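Local coordinates for protein aldose-aldose oxidoreductase (Caulobacter crescentus, PDB 5A04) that binds glucose and NADPH and probably couples the oxidation of one aldose to the reduction of another through this nicotinamide cofactor, at residues G149-V154 and A274-P279; R155-D160 and Y196-E201. All coordinates share one frame; numbering follows the deposited sequence.

Interaction 1: residues G149-V154 and A274-P279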
# COMPACT_ATOMS: atom_id res chain seq x y z
N GLY A 149 -6.51 21.12 -5.13
CA GLY A 149 -6.48 20.51 -6.45
C GLY A 149 -5.09 20.27 -7.03
O GLY A 149 -4.96 20.01 -8.22
N ALA A 150 -4.06 20.34 -6.19
CA ALA A 150 -2.69 20.17 -6.65
C ALA A 150 -2.43 18.78 -7.24
O ALA A 150 -1.50 18.61 -8.02
CB ALA A 150 -1.71 20.44 -5.52
N LEU A 151 -3.23 17.79 -6.83
CA LEU A 151 -3.04 16.42 -7.30
C LEU A 151 -4.03 16.07 -8.40
O LEU A 151 -3.91 15.02 -9.04
CB LEU A 151 -3.21 15.40 -6.16
CG LEU A 151 -2.47 15.58 -4.84
CD1 LEU A 151 -2.71 14.34 -3.95
CD2 LEU A 151 -0.99 15.77 -5.09
N GLY A 152 -5.00 16.95 -8.59
CA GLY A 152 -6.19 16.60 -9.34
C GLY A 152 -7.07 15.75 -8.45
O GLY A 152 -6.84 15.69 -7.24
N PRO A 153 -8.09 15.10 -9.02
CA PRO A 153 -8.98 14.25 -8.21
C PRO A 153 -8.18 13.16 -7.51
O PRO A 153 -7.30 12.57 -8.15
CB PRO A 153 -9.94 13.64 -9.25
CG PRO A 153 -9.87 14.55 -10.42
CD PRO A 153 -8.48 15.12 -10.44
N VAL A 154 -8.46 12.88 -6.24
CA VAL A 154 -7.77 11.78 -5.58
C VAL A 154 -8.11 10.46 -6.25
O VAL A 154 -9.29 10.13 -6.39
CB VAL A 154 -8.12 11.68 -4.10
CG1 VAL A 154 -7.48 10.42 -3.50
CG2 VAL A 154 -7.65 12.94 -3.36
N ALA A 274 6.96 15.27 -2.11
CA ALA A 274 5.87 15.43 -3.07
C ALA A 274 6.39 15.45 -4.49
O ALA A 274 7.53 15.83 -4.75
CB ALA A 274 5.08 16.69 -2.78
N GLN A 275 5.53 15.04 -5.41
CA GLN A 275 5.85 15.05 -6.83
C GLN A 275 4.70 15.78 -7.52
O GLN A 275 3.61 15.23 -7.63
CB GLN A 275 6.03 13.61 -7.33
CG GLN A 275 6.61 13.46 -8.73
CD GLN A 275 5.54 13.41 -9.78
OE1 GLN A 275 4.74 12.47 -9.84
NE2 GLN A 275 5.49 14.44 -10.62
N LEU A 276 4.93 17.03 -7.94
CA LEU A 276 3.83 17.89 -8.37
C LEU A 276 4.06 18.63 -9.69
O LEU A 276 3.82 19.83 -9.78
CB LEU A 276 3.52 18.92 -7.29
CG LEU A 276 3.06 18.39 -5.93
CD1 LEU A 276 3.03 19.50 -4.90
CD2 LEU A 276 1.70 17.78 -6.09
N GLY A 277 4.51 17.91 -10.71
CA GLY A 277 4.71 18.51 -12.01
C GLY A 277 6.19 18.64 -12.30
O GLY A 277 6.60 18.94 -13.43
N GLY A 278 6.99 18.43 -11.27
CA GLY A 278 8.43 18.42 -11.40
C GLY A 278 8.92 17.11 -10.83
O GLY A 278 8.17 16.13 -10.85
N PRO A 279 10.16 17.08 -10.31
CA PRO A 279 10.70 15.87 -9.69
C PRO A 279 10.13 15.66 -8.29
O PRO A 279 9.50 16.59 -7.76
CB PRO A 279 12.21 16.16 -9.62
CG PRO A 279 12.25 17.62 -9.39
CD PRO A 279 11.12 18.20 -10.24

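Interaction 2: residues R155-D160 and Y196-E201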
# COMPACT_ATOMS: atom_id res chain seq x y z
N ARG A 155 -7.10 9.70 -6.65
CA ARG A 155 -7.33 8.38 -7.23
C ARG A 155 -6.94 7.27 -6.26
O ARG A 155 -7.67 6.29 -6.10
CB ARG A 155 -6.56 8.23 -8.55
CG ARG A 155 -6.89 9.28 -9.61
CD ARG A 155 -8.32 9.13 -10.14
NE ARG A 155 -8.50 7.85 -10.84
CZ ARG A 155 -9.53 7.04 -10.66
NH1 ARG A 155 -10.48 7.37 -9.80
NH2 ARG A 155 -9.61 5.90 -11.34
N THR A 156 -5.78 7.41 -5.60
CA THR A 156 -5.35 6.39 -4.65
C THR A 156 -4.83 6.98 -3.34
O THR A 156 -4.20 8.04 -3.32
CB THR A 156 -4.23 5.47 -5.23
OG1 THR A 156 -3.06 6.25 -5.51
CG2 THR A 156 -4.69 4.77 -6.51
N VAL A 157 -5.12 6.28 -2.25
CA VAL A 157 -4.48 6.52 -0.97
C VAL A 157 -3.88 5.20 -0.54
O VAL A 157 -4.60 4.20 -0.43
CB VAL A 157 -5.46 7.00 0.12
CG1 VAL A 157 -4.71 7.17 1.44
CG2 VAL A 157 -6.11 8.31 -0.29
N VAL A 158 -2.57 5.17 -0.33
CA VAL A 158 -1.93 3.95 0.15
C VAL A 158 -1.32 4.27 1.50
O VAL A 158 -0.41 5.10 1.60
CB VAL A 158 -0.86 3.42 -0.84
CG1 VAL A 158 -0.09 2.25 -0.24
CG2 VAL A 158 -1.51 3.01 -2.17
N THR A 159 -1.83 3.63 2.55
CA THR A 159 -1.43 4.00 3.90
C THR A 159 -1.26 2.77 4.78
O THR A 159 -2.10 1.85 4.79
CB THR A 159 -2.44 5.02 4.53
OG1 THR A 159 -2.07 5.32 5.88
CG2 THR A 159 -3.90 4.47 4.52
N ASP A 160 -0.14 2.74 5.50
CA ASP A 160 0.26 1.61 6.32
C ASP A 160 0.51 2.08 7.75
O ASP A 160 1.29 3.01 7.95
CB ASP A 160 1.55 0.96 5.79
CG ASP A 160 1.47 0.58 4.33
OD1 ASP A 160 0.37 0.27 3.84
OD2 ASP A 160 2.54 0.59 3.67
N TYR A 196 -9.79 11.60 5.85
CA TYR A 196 -9.54 13.05 5.82
C TYR A 196 -8.74 13.49 4.60
O TYR A 196 -8.83 14.65 4.20
CB TYR A 196 -8.90 13.59 7.12
CG TYR A 196 -7.54 13.09 7.60
CD1 TYR A 196 -6.36 13.37 6.91
CD2 TYR A 196 -7.43 12.44 8.84
CE1 TYR A 196 -5.11 12.95 7.41
CE2 TYR A 196 -6.21 12.01 9.33
CZ TYR A 196 -5.05 12.28 8.62
OH TYR A 196 -3.85 11.85 9.14
N LEU A 197 -8.03 12.58 3.96
CA LEU A 197 -7.33 12.94 2.72
C LEU A 197 -8.32 13.03 1.55
O LEU A 197 -8.25 13.95 0.73
CB LEU A 197 -6.20 11.94 2.42
CG LEU A 197 -5.05 11.98 3.42
CD1 LEU A 197 -4.15 10.79 3.22
CD2 LEU A 197 -4.23 13.30 3.32
N THR A 198 -9.26 12.08 1.47
CA THR A 198 -10.26 12.15 0.41
C THR A 198 -11.33 13.18 0.74
O THR A 198 -11.94 13.76 -0.16
CB THR A 198 -10.97 10.79 0.17
OG1 THR A 198 -11.60 10.38 1.39
CG2 THR A 198 -9.99 9.72 -0.27
N GLY A 199 -11.56 13.38 2.03
CA GLY A 199 -12.69 14.17 2.50
C GLY A 199 -14.00 13.46 2.22
O GLY A 199 -15.06 14.09 2.16
N GLU A 200 -13.93 12.14 2.06
CA GLU A 200 -15.11 11.34 1.74
C GLU A 200 -15.35 10.21 2.73
O GLU A 200 -14.49 9.92 3.55
CB GLU A 200 -14.97 10.75 0.34
CG GLU A 200 -14.84 11.77 -0.78
CD GLU A 200 -14.79 11.08 -2.13
OE1 GLU A 200 -15.85 10.61 -2.59
OE2 GLU A 200 -13.69 10.98 -2.70
N GLU A 201 -16.51 9.57 2.62
CA GLU A 201 -16.81 8.36 3.40
C GLU A 201 -16.93 7.17 2.46
O GLU A 201 -17.54 7.29 1.39
CB GLU A 201 -18.10 8.54 4.21
CG GLU A 201 -18.10 9.78 5.08
CD GLU A 201 -17.07 9.71 6.19
OE1 GLU A 201 -16.75 8.58 6.63
OE2 GLU A 201 -16.60 10.77 6.64

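Interaction 1: residues G149-V154 and A274-P279
Gly149 O is gripped twice, by Gly152 N at 3.1 Å, which closes the turn that carries Ala150 and Leu151 against Leu276, and by Lys256 NZ. The contact itself is apolar and small, burying 99 Å² in all. Leu276 reaches across with one branch, its CD2, which lies 3.5 Å from Leu151 CD2, tight for two methyls. The same Leu276 CD2 also rests 3.8 Å from Ala150 O and 4.4 Å from Ala150 CB, so a single methyl meets two consecutive residues of the turn. In Leu151, CG sits anti to the carbonyl carbon (chi1 -50°), and the side chain ends closer to Leu276 than its CB direction alone would bring it.

The turn follows helix 137-147, which Gly149 ends in a Schellman motif with positive phi, and it leads to strand 156-162 of the large mixed sheet in the C-terminal alpha/beta domain. Leu276 opens the loop between antiparallel strands 272-275 and 280-282. That loop is braced from within: Gln275 NE2 donates to Gly278 O at 3.2 Å, moderately bent at 154° and in the carbonyl plane, though the acceptor is tilted out of the glutamine's amide plane. Leu151 also packs on Val146 of the helix and on Val252 of strand 247-254.

Interaction 2: residues R155-D160 and Y196-E201
One valine carries the whole contact, its two methyls shared between consecutive residues at the end of a helix. Val157 CG1 lies 4.1 Å from Leu197 CD1, while Val157 CG2 lies 4.1 Å from Thr198 CG2. The torsion explains the split: CG1 is anti to the backbone N (chi1 178°) and CG2 anti to the carbonyl carbon, so the methyls spread over two neighbouring side chains, at ordinary van der Waals spacing.

Thr198 uses its two branches differently. Its CG2 faces the valine, whereas OG1 stands between the backbone N and the carbonyl carbon and turns to the helix end. There OG1 accepts from Glu200 N at 3.0 Å (N-H...O angle 149°), an ST turn, and its own proton goes mainly to Ala194 O, one turn back. Gly199, with positive phi, is where the chain leaves the helix. With an alanine here in place of Thr198, Glu200 N would probably lose its hydroxyl acceptor, Ala194 O would lose the bond from this side chain, and a gap would open beside Val157 CG2. The carbonyls of Tyr196 and Leu197 are taken up by the guanidinium of Arg147.

Thr156, Val158 and Asp160 pack on the second subunit, and Arg155 forms a salt bridge with Asp223 of that subunit. Strand 156-162 begins with a classic beta bulge, Arg155 and Thr156 both facing Ser253, and then runs between strands 236-242 and 247-254. Val157 and Thr159 point to the face covered by helix 182-198, which at its earlier turns supplies Asp185 and Tyr189 to the glucose pocket.

Both contacts are apolar and similar in area, yet they sit differently in the C-terminal domain. Interaction 2 is buried, its centre about 16 Å from the chain's centre, and joins a helix to an inner strand of the mixed sheet. Interaction 1, with its centre about 28 Å out and only partly buried, ties two loops at the sheet's margin. Polar bonds lie within single segments rather than across them: an amide side chain closes the loop at 274-279, a hydroxyl the helix end at 196-201. Their first segments are continuous, 149-154 running into 155-160, and Val154 CG1 touches Thr198 CG2 at 4.1 Å, so the chain leaving the turn packs against the helix end of interaction 2.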